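Local coordinates for protein catechol 1,2-dioxygenase (Acinetobacter sp., PDB 1DMH) that catalyses the iron(III)-dependent intradiol ring cleavage of catechol by dioxygen to cis,cis-muconate, working as a homodimer in the beta-ketoadipate pathway, at residues Arg235-Gln240 with Leu290-Leu295; Asn99-Thr104 with Glu259-Asp264; Ala151-Trp156 with Tyr227-Asp232; Ala121-Gly126 with Met178-Ile183. All coordinates share one frame; numbering follows the deposited sequence.

Overall arrangement
Past the N-terminal helices of the dimer-forming zipper, the chain reaches 99-104, the first half of contact 2; this loop meets 259-264, 155 residues later, so contacts 3 and 4 both fall within the span it closes. Contact 4 opens next at 121-126 and closes at 178-183, after contact 3 has opened at 151-156; contact 3 closes at 227-232, and the two therefore cross. Contact 1 starts at 235-240, beyond contact 3, and crosses contact 2 by closing at 290-295. All four reach one mixed sheet: strands 152-157 and 179-183 join contacts 3 and 4, strands 220-230 and 237-243 join contacts 3 and 1, and strand 262-268, beside 237-243 and 283-291, joins contact 2 to contact 1.

Contact 1. Residues Arg235-Gln240 with Leu290-Leu295; sequences RKLTTQ and LKLTRL
Arg235 and Thr293 meet obliquely, the arginine offering the edge of its guanidinium to the threonine hydroxyl. Arg235 NE lies 2.9 Å from Thr293 OG1 and Arg235 NH2 3.2 Å from the same oxygen, so one hydroxyl accepts two N-H groups, with the oxygen close to the guanidinium plane. The oxygen is set between the backbone N and carbonyl carbon of Thr293 (chi1 58°), and a bend at chi3 of Arg235 turns the guanidinium edge toward it. NH1 has a separate partner in the salt bridge to Asp92 of helix 80-94. Backbone bonding runs beside this grip: Arg235 N donates to Thr293 O at 2.8 Å, and a water links Arg235 O to Thr293 N. The aliphatic part of the arginine is used too, Arg235 CG lying 3.9 Å from Leu295 CA.

Further along, the contact becomes apolar. Leu237 inclines across two leucines, its CD1 meeting Leu290 CD2 at 3.7 Å and its CB meeting Leu292 CD2 at 3.8 Å. Leu290 CD2 also touches Thr239 CG2, while Thr239 OG1 bonds Pro102 O. Val229 packs on both Leu290 and Leu292, continuing the apolar layer onto strand 220-230. A polar grip just ahead of Leu237, followed by buried leucines, thus joins strand 237-243 to the end of strand 283-291 within the beta-rich core of the intradiol dioxygenase fold.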
loop_
_atom_site.group_PDB
_atom_site.type_symbol
_atom_site.label_atom_id
_atom_site.label_comp_id
_atom_site.label_asym_id
_atom_site.label_seq_id
_atom_site.Cartn_x
_atom_site.Cartn_y
_atom_site.Cartn_z
ATOM N N ARG A 235 26.964 8.402 18.171
ATOM C CA ARG A 235 25.894 7.931 17.296
ATOM C C ARG A 235 24.921 9.090 17.082
ATOM O O ARG A 235 24.835 10.007 17.907
ATOM C CB ARG A 235 25.162 6.736 17.929
ATOM C CG ARG A 235 26.082 5.544 18.247
ATOM C CD ARG A 235 25.288 4.313 18.691
ATOM N NE ARG A 235 24.469 4.583 19.866
ATOM C CZ ARG A 235 23.600 3.719 20.387
ATOM N NH1 ARG A 235 23.426 2.511 19.844
ATOM N NH2 ARG A 235 22.898 4.066 21.460
ATOM N N LYS A 236 24.202 9.063 15.968
ATOM C CA LYS A 236 23.244 10.126 15.680
ATOM C C LYS A 236 21.990 9.895 16.534
ATOM O O LYS A 236 21.415 8.788 16.551
ATOM C CB LYS A 236 22.892 10.126 14.205
ATOM C CG LYS A 236 22.042 11.264 13.789
ATOM C CD LYS A 236 21.784 11.117 12.308
ATOM C CE LYS A 236 21.070 12.336 11.763
ATOM N NZ LYS A 236 21.069 12.291 10.267
ATOM N N LEU A 237 21.586 10.936 17.258
ATOM C CA LEU A 237 20.426 10.850 18.149
ATOM C C LEU A 237 19.186 11.367 17.437
ATOM O O LEU A 237 19.218 12.429 16.829
ATOM C CB LEU A 237 20.638 11.730 19.404
ATOM C CG LEU A 237 19.955 11.507 20.769
ATOM C CD1 LEU A 237 19.802 12.850 21.408
ATOM C CD2 LEU A 237 18.672 10.748 20.672
ATOM N N THR A 238 18.097 10.615 17.505
ATOM C CA THR A 238 16.829 11.053 16.940
ATOM C C THR A 238 15.877 11.093 18.127
ATOM O O THR A 238 15.724 10.092 18.827
ATOM C CB THR A 238 16.257 10.059 15.897
ATOM O OG1 THR A 238 17.139 10.007 14.773
ATOM C CG2 THR A 238 14.834 10.486 15.430
ATOM N N THR A 239 15.244 12.236 18.384
ATOM C CA THR A 239 14.338 12.290 19.509
ATOM C C THR A 239 13.398 13.484 19.338
ATOM O O THR A 239 13.363 14.114 18.282
ATOM C CB THR A 239 15.142 12.381 20.869
ATOM O OG1 THR A 239 14.247 12.168 21.964
ATOM C CG2 THR A 239 15.791 13.749 21.046
ATOM N N GLN A 240 12.599 13.775 20.352
ATOM C CA GLN A 240 11.721 14.934 20.247
ATOM C C GLN A 240 11.322 15.312 21.658
ATOM O O GLN A 240 11.544 14.532 22.593
ATOM C CB GLN A 240 10.461 14.598 19.459
ATOM C CG GLN A 240 9.413 13.979 20.334
ATOM C CD GLN A 240 8.105 13.643 19.628
ATOM O OE1 GLN A 240 7.082 13.407 20.306
ATOM N NE2 GLN A 240 8.118 13.593 18.294
ATOM N N LEU A 290 20.672 17.588 25.809
ATOM C CA LEU A 290 20.730 16.256 25.223
ATOM C C LEU A 290 22.096 15.654 25.480
ATOM O O LEU A 290 23.106 16.344 25.383
ATOM C CB LEU A 290 20.476 16.305 23.716
ATOM C CG LEU A 290 19.089 16.838 23.361
ATOM C CD1 LEU A 290 19.204 18.345 23.265
ATOM C CD2 LEU A 290 18.569 16.260 22.037
ATOM N N LYS A 291 22.115 14.367 25.819
ATOM C CA LYS A 291 23.365 13.654 26.077
ATOM C C LYS A 291 23.477 12.552 25.031
ATOM O O LYS A 291 22.533 11.771 24.823
ATOM C CB LYS A 291 23.380 13.059 27.492
ATOM C CG LYS A 291 24.717 12.383 27.858
ATOM C CD LYS A 291 24.697 11.897 29.317
ATOM C CE LYS A 291 25.912 11.042 29.686
ATOM N NZ LYS A 291 27.171 11.811 29.600
ATOM N N LEU A 292 24.633 12.505 24.376
ATOM C CA LEU A 292 24.895 11.545 23.305
ATOM C C LEU A 292 25.617 10.250 23.727
ATOM O O LEU A 292 26.226 10.177 24.795
ATOM C CB LEU A 292 25.701 12.237 22.200
ATOM C CG LEU A 292 25.153 13.499 21.531
ATOM C CD1 LEU A 292 26.110 13.896 20.431
ATOM C CD2 LEU A 292 23.764 13.254 20.942
ATOM N N THR A 293 25.524 9.226 22.886
ATOM C CA THR A 293 26.199 7.965 23.157
ATOM C C THR A 293 27.325 7.783 22.129
ATOM O O THR A 293 27.269 8.303 21.001
ATOM C CB THR A 293 25.222 6.766 23.090
ATOM O OG1 THR A 293 24.609 6.721 21.800
ATOM C CG2 THR A 293 24.126 6.902 24.132
ATOM N N ARG A 294 28.360 7.057 22.544
ATOM C CA ARG A 294 29.517 6.785 21.702
ATOM C C ARG A 294 29.222 5.726 20.650
ATOM O O ARG A 294 28.317 4.897 20.817
ATOM C CB ARG A 294 30.695 6.268 22.541
ATOM C CG ARG A 294 31.477 7.291 23.328
ATOM C CD ARG A 294 32.822 6.667 23.718
ATOM N NE ARG A 294 33.733 7.631 24.332
ATOM C CZ ARG A 294 33.613 8.096 25.574
ATOM N NH1 ARG A 294 32.611 7.684 26.350
ATOM N NH2 ARG A 294 34.506 8.963 26.049
ATOM N N LEU A 295 30.015 5.751 19.582
ATOM C CA LEU A 295 29.902 4.782 18.500
ATOM C C LEU A 295 30.178 3.401 19.095
ATOM O O LEU A 295 30.784 3.286 20.159
ATOM C CB LEU A 295 30.921 5.087 17.398
ATOM C CG LEU A 295 30.718 6.391 16.632
ATOM C CD1 LEU A 295 31.867 6.588 15.671
ATOM C CD2 LEU A 295 29.393 6.358 15.872
HETATM O O HOH W 1 24.059 9.753 20.597
#

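Contact 2. Residues Asn99-Thr104 with Glu259-Asp264; sequences NATPRT and EGLVVD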
loop_
_atom_site.group_PDB
_atom_site.type_symbol
_atom_site.label_atom_id
_atom_site.label_comp_id
_atom_site.label_asym_id
_atom_site.label_seq_id
_atom_site.Cartn_x
_atom_site.Cartn_y
_atom_site.Cartn_z
ATOM N N ASN A 99 21.241 4.754 27.431
ATOM C CA ASN A 99 20.811 5.926 26.635
ATOM C C ASN A 99 20.302 7.073 27.528
ATOM O O ASN A 99 19.117 7.085 27.912
ATOM C CB ASN A 99 19.680 5.554 25.649
ATOM C CG ASN A 99 20.140 4.631 24.528
ATOM O OD1 ASN A 99 21.022 4.974 23.746
ATOM N ND2 ASN A 99 19.533 3.456 24.446
ATOM N N ALA A 100 21.180 8.035 27.836
ATOM C CA ALA A 100 20.809 9.158 28.685
ATOM C C ALA A 100 19.580 9.871 28.124
ATOM O O ALA A 100 18.575 10.001 28.818
ATOM C CB ALA A 100 21.973 10.123 28.821
ATOM N N THR A 101 19.649 10.352 26.887
ATOM C CA THR A 101 18.484 11.004 26.292
ATOM C C THR A 101 17.822 9.919 25.445
ATOM O O THR A 101 18.414 9.444 24.491
ATOM C CB THR A 101 18.877 12.190 25.388
ATOM O OG1 THR A 101 19.487 13.218 26.180
ATOM C CG2 THR A 101 17.653 12.750 24.693
ATOM N N PRO A 102 16.572 9.545 25.774
ATOM C CA PRO A 102 15.772 8.518 25.098
ATOM C C PRO A 102 15.533 8.836 23.637
ATOM O O PRO A 102 15.263 9.983 23.301
ATOM C CB PRO A 102 14.443 8.559 25.860
ATOM C CG PRO A 102 14.822 9.100 27.206
ATOM C CD PRO A 102 15.749 10.204 26.802
ATOM N N ARG A 103 15.617 7.825 22.776
ATOM C CA ARG A 103 15.336 8.031 21.360
ATOM C C ARG A 103 13.826 7.973 21.193
ATOM O O ARG A 103 13.123 7.453 22.057
ATOM C CB ARG A 103 15.917 6.892 20.505
ATOM C CG ARG A 103 15.409 5.500 20.902
ATOM C CD ARG A 103 15.643 4.474 19.804
ATOM N NE ARG A 103 17.039 4.391 19.380
ATOM C CZ ARG A 103 18.007 3.783 20.061
ATOM N NH1 ARG A 103 17.739 3.171 21.206
ATOM N NH2 ARG A 103 19.248 3.772 19.578
ATOM N N THR A 104 13.313 8.538 20.110
ATOM C CA THR A 104 11.901 8.339 19.808
ATOM C C THR A 104 11.750 8.520 18.305
ATOM O O THR A 104 12.745 8.774 17.627
ATOM C CB THR A 104 10.881 9.177 20.675
ATOM O OG1 THR A 104 9.590 8.567 20.512
ATOM C CG2 THR A 104 10.783 10.635 20.254
ATOM N N GLU A 259 8.950 9.256 28.915
ATOM C CA GLU A 259 9.311 9.950 30.143
ATOM C C GLU A 259 10.693 10.526 29.926
ATOM O O GLU A 259 11.580 9.849 29.402
ATOM C CB GLU A 259 9.354 8.990 31.329
ATOM C CG GLU A 259 7.996 8.501 31.752
ATOM C CD GLU A 259 8.093 7.564 32.940
ATOM O OE1 GLU A 259 8.675 8.002 33.978
ATOM O OE2 GLU A 259 7.597 6.401 32.838
ATOM N N GLY A 260 10.870 11.770 30.339
ATOM C CA GLY A 260 12.147 12.406 30.147
ATOM C C GLY A 260 12.113 13.276 28.910
ATOM O O GLY A 260 13.035 14.037 28.689
ATOM N N LEU A 261 11.070 13.167 28.095
ATOM C CA LEU A 261 10.979 13.995 26.891
ATOM C C LEU A 261 9.832 15.011 26.969
ATOM O O LEU A 261 9.538 15.706 25.981
ATOM C CB LEU A 261 10.816 13.127 25.641
ATOM C CG LEU A 261 11.945 12.134 25.342
ATOM C CD1 LEU A 261 11.618 11.387 24.047
ATOM C CD2 LEU A 261 13.290 12.864 25.239
ATOM N N VAL A 262 9.184 15.098 28.132
ATOM C CA VAL A 262 8.086 16.053 28.329
ATOM C C VAL A 262 8.714 17.268 29.002
ATOM O O VAL A 262 9.260 17.154 30.091
ATOM C CB VAL A 262 6.985 15.454 29.239
ATOM C CG1 VAL A 262 5.875 16.465 29.459
ATOM C CG2 VAL A 262 6.451 14.169 28.614
ATOM N N VAL A 263 8.630 18.424 28.361
ATOM C CA VAL A 263 9.253 19.633 28.882
ATOM C C VAL A 263 8.257 20.784 29.119
ATOM O O VAL A 263 7.363 21.029 28.304
ATOM C CB VAL A 263 10.377 20.070 27.872
ATOM C CG1 VAL A 263 11.093 21.331 28.343
ATOM C CG2 VAL A 263 11.370 18.906 27.663
ATOM N N ASP A 264 8.412 21.488 30.240
ATOM C CA ASP A 264 7.537 22.619 30.549
ATOM C C ASP A 264 7.969 23.868 29.794
ATOM O O ASP A 264 9.151 24.204 29.763
ATOM C CB ASP A 264 7.581 23.006 32.034
ATOM C CG ASP A 264 7.295 21.849 32.963
ATOM O OD1 ASP A 264 6.246 21.184 32.807
ATOM O OD2 ASP A 264 8.132 21.608 33.866
#
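Pro102 and Leu261 form the centre of this apolar contact, in which the loop between helix 80-94 and strand 111-112 lies against the entry to strand 262-268 of the dioxygenase sheet. At the start of 259-264, Glu259 takes part through its backbone: its carbonyl O is 4.0 Å from Pro102 CG, while its CB points away from the loop. Gly260 follows with a positive phi of 98°, a backbone setting that favours glycine, and the chain turns there to bring the next side chain against the loop.

That side chain is Leu261, just ahead of the strand. Its chi1 of -60°, with CG anti to the carbonyl carbon, directs the branch toward the loop. Leu261 CD2 lies 3.9 Å from the ring carbon CD of Pro102 and approaches Thr101 CG2 more loosely, at 4.4 Å; CD1 turns to Thr104. Pro102 and Thr104 run alongside Leu261, pointing the other way, so the contact is flank to flank. Leu261 also rests on Thr239 and Phe288, linking the loop to two further strands of the sheet.

The loop borders the active-site region, the Thr104 side chain lying about 8 Å from the bound 4-methylcatechol and about 7 Å from the side chain of the iron ligand His226. Its hydroxyls have partners elsewhere, Thr101 OG1 accepting from Lys291 N and Thr104 OG1 bonding Ala256 O. This leaves the methyl of Thr104 facing the leucine, with CG2 4.0 Å from Leu261 CD1.

Contact 3. Residues Ala151-Trp156 with Tyr227-Asp232; sequences AKVEIW and YFVSAD
Trp156 reaches from near the end of strand 152-157 across to Phe228. From CB, its CG is held between the backbone N and the carbonyl carbon (chi1 68°), and the indole extends over the neighbouring strand with its six-membered ring leading. CZ3 arrives first, 3.8 Å from Phe228 CD2 and 4.0 Å from the carbonyl carbon of Tyr227. CH2, at the tip, sits over the centre of the phenyl ring, 3.8 Å above its plane. The pair is edge-to-face, with the planes at 53°. The indole also stacks on His226, an iron ligand, making Trp156 a second-shell residue of the metal site.

The strands beneath are antiparallel neighbours in the mixed sheet. Lys152-Ser230 and Glu154-Phe228 are hydrogen-bonded pairs, with Glu154 N 2.6 Å from Phe228 O in a nearly straight bond (176°). Val153-Val229 and Ile155-Tyr227 are non-hydrogen-bonded pairs.

On the face bearing Phe228, the Glu154 carboxylate has two uses: OE1 bonds Tyr110 OH, and OE2 accepts from a water that also joins Lys152 O and Ser230 OG. On the other face, Val153 CG1 meets the Tyr227 ring edge at CD2, 3.8 Å away, and Ile155 CD1 approaches Tyr227 CE2 at 3.9 Å.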
loop_
_atom_site.group_PDB
_atom_site.type_symbol
_atom_site.label_atom_id
_atom_site.label_comp_id
_atom_site.label_asym_id
_atom_site.label_seq_id
_atom_site.Cartn_x
_atom_site.Cartn_y
_atom_site.Cartn_z
ATOM N N ALA A 151 28.689 20.177 17.900
ATOM C CA ALA A 151 27.708 19.128 17.640
ATOM C C ALA A 151 26.680 19.778 16.714
ATOM O O ALA A 151 26.462 20.992 16.779
ATOM C CB ALA A 151 27.047 18.686 18.955
ATOM N N LYS A 152 26.056 19.011 15.829
ATOM C CA LYS A 152 25.055 19.613 14.941
ATOM C C LYS A 152 23.663 19.247 15.442
ATOM O O LYS A 152 23.292 18.069 15.475
ATOM C CB LYS A 152 25.214 19.103 13.526
ATOM C CG LYS A 152 24.258 19.686 12.492
ATOM C CD LYS A 152 24.668 19.090 11.165
ATOM C CE LYS A 152 23.962 19.679 9.985
ATOM N NZ LYS A 152 24.675 19.287 8.723
ATOM N N VAL A 153 22.915 20.267 15.843
ATOM C CA VAL A 153 21.574 20.085 16.367
ATOM C C VAL A 153 20.583 20.486 15.278
ATOM O O VAL A 153 20.579 21.642 14.847
ATOM C CB VAL A 153 21.335 20.983 17.610
ATOM C CG1 VAL A 153 19.936 20.737 18.178
ATOM C CG2 VAL A 153 22.403 20.712 18.683
ATOM N N GLU A 154 19.769 19.540 14.816
ATOM C CA GLU A 154 18.765 19.847 13.807
ATOM C C GLU A 154 17.380 19.837 14.444
ATOM O O GLU A 154 16.991 18.859 15.063
ATOM C CB GLU A 154 18.816 18.835 12.678
ATOM C CG GLU A 154 20.161 18.807 12.013
ATOM C CD GLU A 154 20.196 17.857 10.840
ATOM O OE1 GLU A 154 19.471 18.095 9.852
ATOM O OE2 GLU A 154 20.947 16.872 10.918
ATOM N N ILE A 155 16.650 20.935 14.269
ATOM C CA ILE A 155 15.330 21.106 14.849
ATOM C C ILE A 155 14.281 21.440 13.802
ATOM O O ILE A 155 14.531 22.229 12.889
ATOM C CB ILE A 155 15.356 22.249 15.882
ATOM C CG1 ILE A 155 16.512 22.010 16.863
ATOM C CG2 ILE A 155 14.020 22.338 16.620
ATOM C CD1 ILE A 155 16.555 22.992 17.987
ATOM N N TRP A 156 13.109 20.833 13.909
ATOM C CA TRP A 156 12.042 21.163 12.978
ATOM C C TRP A 156 10.752 20.971 13.736
ATOM O O TRP A 156 10.679 20.113 14.612
ATOM C CB TRP A 156 12.129 20.317 11.676
ATOM C CG TRP A 156 11.862 18.810 11.713
ATOM C CD1 TRP A 156 10.720 18.166 11.312
ATOM C CD2 TRP A 156 12.776 17.782 12.120
ATOM N NE1 TRP A 156 10.869 16.802 11.444
ATOM C CE2 TRP A 156 12.121 16.540 11.938
ATOM C CE3 TRP A 156 14.091 17.790 12.625
ATOM C CZ2 TRP A 156 12.730 15.318 12.242
ATOM C CZ3 TRP A 156 14.700 16.575 12.932
ATOM C CH2 TRP A 156 14.014 15.354 12.736
ATOM N N TYR A 227 14.231 16.673 16.997
ATOM C CA TYR A 227 15.669 16.872 17.071
ATOM C C TYR A 227 16.451 15.746 16.382
ATOM O O TYR A 227 16.073 14.570 16.457
ATOM C CB TYR A 227 16.187 16.832 18.514
ATOM C CG TYR A 227 15.927 18.018 19.398
ATOM C CD1 TYR A 227 14.690 18.199 20.018
ATOM C CD2 TYR A 227 16.946 18.935 19.653
ATOM C CE1 TYR A 227 14.471 19.275 20.888
ATOM C CE2 TYR A 227 16.753 20.014 20.511
ATOM C CZ TYR A 227 15.520 20.180 21.130
ATOM O OH TYR A 227 15.345 21.230 21.997
ATOM N N PHE A 228 17.549 16.141 15.735
ATOM C CA PHE A 228 18.563 15.240 15.186
ATOM C C PHE A 228 19.788 15.893 15.856
ATOM O O PHE A 228 19.927 17.119 15.843
ATOM C CB PHE A 228 18.773 15.376 13.682
ATOM C CG PHE A 228 18.022 14.384 12.856
ATOM C CD1 PHE A 228 17.620 13.155 13.373
ATOM C CD2 PHE A 228 17.737 14.673 11.542
ATOM C CE1 PHE A 228 16.929 12.230 12.565
ATOM C CE2 PHE A 228 17.051 13.763 10.727
ATOM C CZ PHE A 228 16.646 12.539 11.241
ATOM N N VAL A 229 20.635 15.102 16.494
ATOM C CA VAL A 229 21.858 15.651 17.046
ATOM C C VAL A 229 22.957 14.687 16.598
ATOM O O VAL A 229 22.866 13.470 16.808
ATOM C CB VAL A 229 21.856 15.730 18.598
ATOM C CG1 VAL A 229 23.157 16.412 19.092
ATOM C CG2 VAL A 229 20.644 16.524 19.083
ATOM N N SER A 230 23.971 15.218 15.931
ATOM C CA SER A 230 25.100 14.393 15.518
ATOM C C SER A 230 26.429 15.088 15.879
ATOM O O SER A 230 26.494 16.324 15.999
ATOM C CB SER A 230 25.028 14.069 14.018
ATOM O OG SER A 230 24.995 15.218 13.217
ATOM N N ALA A 231 27.466 14.284 16.083
ATOM C CA ALA A 231 28.783 14.789 16.451
ATOM C C ALA A 231 29.802 13.677 16.253
ATOM O O ALA A 231 29.463 12.497 16.367
ATOM C CB ALA A 231 28.781 15.218 17.907
ATOM N N ASP A 232 31.051 14.043 15.981
ATOM C CA ASP A 232 32.076 13.032 15.802
ATOM C C ASP A 232 32.201 12.125 17.022
ATOM O O ASP A 232 31.977 12.544 18.167
ATOM C CB ASP A 232 33.413 13.696 15.484
ATOM C CG ASP A 232 33.392 14.403 14.147
ATOM O OD1 ASP A 232 33.056 13.747 13.144
ATOM O OD2 ASP A 232 33.710 15.610 14.087
HETATM O O HOH W 2 22.285 16.264 13.120
#

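Contact 4. Residues Ala121-Gly126 with Met178-Ile183; sequences ARMDDG and MRRSII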
loop_
_atom_site.group_PDB
_atom_site.type_symbol
_atom_site.label_atom_id
_atom_site.label_comp_id
_atom_site.label_asym_id
_atom_site.label_seq_id
_atom_site.Cartn_x
_atom_site.Cartn_y
_atom_site.Cartn_z
ATOM N N ALA A 121 19.973 30.936 16.160
ATOM C CA ALA A 121 19.226 31.215 14.944
ATOM C C ALA A 121 17.786 31.441 15.323
ATOM O O ALA A 121 17.312 30.929 16.343
ATOM C CB ALA A 121 19.296 30.049 13.963
ATOM N N ARG A 122 17.106 32.253 14.532
ATOM C CA ARG A 122 15.685 32.433 14.734
ATOM C C ARG A 122 15.140 31.459 13.672
ATOM O O ARG A 122 15.599 31.464 12.535
ATOM C CB ARG A 122 15.232 33.863 14.446
ATOM C CG ARG A 122 13.715 33.918 14.387
ATOM C CD ARG A 122 13.150 35.312 14.371
ATOM N NE ARG A 122 11.710 35.206 14.228
ATOM C CZ ARG A 122 10.865 36.227 14.301
ATOM N NH1 ARG A 122 11.315 37.460 14.521
ATOM N NH2 ARG A 122 9.570 36.011 14.129
ATOM N N MET A 123 14.184 30.615 14.037
ATOM C CA MET A 123 13.669 29.610 13.105
ATOM C C MET A 123 12.452 29.957 12.277
ATOM O O MET A 123 12.224 29.360 11.224
ATOM C CB MET A 123 13.320 28.336 13.866
ATOM C CG MET A 123 14.421 27.815 14.730
ATOM S SD MET A 123 13.913 26.260 15.501
ATOM C CE MET A 123 13.551 25.233 14.060
ATOM N N ASP A 124 11.646 30.887 12.763
ATOM C CA ASP A 124 10.419 31.222 12.066
ATOM C C ASP A 124 10.519 32.556 11.346
ATOM O O ASP A 124 11.365 33.390 11.678
ATOM C CB ASP A 124 9.272 31.282 13.060
ATOM C CG ASP A 124 9.349 32.514 13.944
ATOM O OD1 ASP A 124 10.337 32.655 14.701
ATOM O OD2 ASP A 124 8.428 33.349 13.862
ATOM N N ASP A 125 9.632 32.743 10.368
ATOM C CA ASP A 125 9.592 33.967 9.572
ATOM C C ASP A 125 8.504 34.913 10.051
ATOM O O ASP A 125 8.126 35.823 9.319
ATOM C CB ASP A 125 9.335 33.644 8.095
ATOM C CG ASP A 125 7.976 33.001 7.858
ATOM O OD1 ASP A 125 7.166 32.914 8.807
ATOM O OD2 ASP A 125 7.708 32.589 6.708
ATOM N N GLY A 126 7.990 34.692 11.260
ATOM C CA GLY A 126 6.941 35.546 11.792
ATOM C C GLY A 126 5.665 35.596 10.960
ATOM O O GLY A 126 4.852 36.506 11.115
ATOM N N MET A 178 10.774 27.305 10.203
ATOM C CA MET A 178 10.806 26.500 11.431
ATOM C C MET A 178 11.654 25.226 11.305
ATOM O O MET A 178 11.352 24.198 11.912
ATOM C CB MET A 178 9.374 26.171 11.859
ATOM C CG MET A 178 8.515 27.447 12.117
ATOM S SD MET A 178 6.776 27.069 12.464
ATOM C CE MET A 178 6.364 26.153 10.958
ATOM N N ARG A 179 12.728 25.310 10.517
ATOM C CA ARG A 179 13.653 24.200 10.309
ATOM C C ARG A 179 15.071 24.802 10.271
ATOM O O ARG A 179 15.374 25.597 9.382
ATOM C CB ARG A 179 13.379 23.494 8.965
ATOM C CG ARG A 179 12.027 22.789 8.818
ATOM C CD ARG A 179 11.842 22.278 7.376
ATOM N NE ARG A 179 10.551 21.627 7.137
ATOM C CZ ARG A 179 10.224 20.411 7.580
ATOM N NH1 ARG A 179 11.100 19.698 8.293
ATOM N NH2 ARG A 179 9.029 19.900 7.288
ATOM N N ARG A 180 15.936 24.429 11.213
ATOM C CA ARG A 180 17.304 24.948 11.230
ATOM C C ARG A 180 18.308 23.919 11.731
ATOM O O ARG A 180 17.943 22.951 12.412
ATOM C CB ARG A 180 17.414 26.170 12.151
ATOM C CG ARG A 180 16.708 27.441 11.706
ATOM C CD ARG A 180 17.313 28.046 10.439
ATOM N NE ARG A 180 16.649 29.304 10.125
ATOM C CZ ARG A 180 15.479 29.425 9.504
ATOM N NH1 ARG A 180 14.832 28.357 9.049
ATOM N NH2 ARG A 180 14.974 30.638 9.284
ATOM N N SER A 181 19.579 24.138 11.392
ATOM C CA SER A 181 20.667 23.302 11.887
ATOM C C SER A 181 21.506 24.255 12.706
ATOM O O SER A 181 21.834 25.342 12.241
ATOM C CB SER A 181 21.527 22.744 10.758
ATOM O OG SER A 181 20.804 21.786 10.028
ATOM N N ILE A 182 21.830 23.867 13.925
ATOM C CA ILE A 182 22.646 24.711 14.775
ATOM C C ILE A 182 23.878 23.978 15.244
ATOM O O ILE A 182 23.801 22.863 15.744
ATOM C CB ILE A 182 21.843 25.222 15.976
ATOM C CG1 ILE A 182 20.685 26.043 15.429
ATOM C CG2 ILE A 182 22.730 26.064 16.925
ATOM C CD1 ILE A 182 19.944 26.693 16.448
ATOM N N ILE A 183 25.028 24.598 15.033
ATOM C CA ILE A 183 26.294 24.011 15.457
ATOM C C ILE A 183 26.486 24.535 16.852
ATOM O O ILE A 183 26.450 25.756 17.057
ATOM C CB ILE A 183 27.470 24.520 14.607
ATOM C CG1 ILE A 183 27.188 24.253 13.129
ATOM C CG2 ILE A 183 28.775 23.912 15.117
ATOM C CD1 ILE A 183 26.849 22.800 12.811
#
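Met123 and Met178 are joined through the backbone, Met178 N donating to Met123 O at 2.7 Å. The bond is bent (143° at the hydrogen), and its donor stands above the carbonyl plane. It ties the loop after strand 120-122 to the residue just before strand 179-183 of the intradiol dioxygenase sheet. On the other side of that strand, Arg179 bonds Leu109 O and Ser165 O, close to the iron ligand Tyr164.

Apolar and van der Waals contacts spread out from there. Met123 and Arg180 lie alongside with their chains running opposite ways, Met123 CG 3.8 Å from Arg180 CG. The Met123 thioether bends at chi3 and carries its methyl close to the Met178 carbonyl. Asp124 CB touches Met178 CG, and farther along the two strands Ala121 CB meets Ile182 CD1 at 4.2 Å. Met123 and Ile182 both pack on Val192 of strand 189-195.

Among the charged groups, Arg122 grips Asp124 side-on in a salt bridge, NE to OD1 and NH2 to OD2, both at 2.9 Å. Asp124 OD2 also accepts from Gly126 N, 3.0 Å away, closing an Asx turn; both donors reach it from the same face of the carboxylate. A bend at chi2 (-66°) folds the Arg180 guanidinium back over the loop, with Met123 CA over the centre of one face. Within its own segment, Arg180 NH1 donates to Arg179 O at 2.8 Å.

The Arg122-Asp124 pair and Arg180 therefore do different work: the aspartate would hold the turn at Asp124-Gly126, whereas Arg180 lies against the backbone of Arg122 and Met123, whose carbonyls would be expected to stabilise its charge.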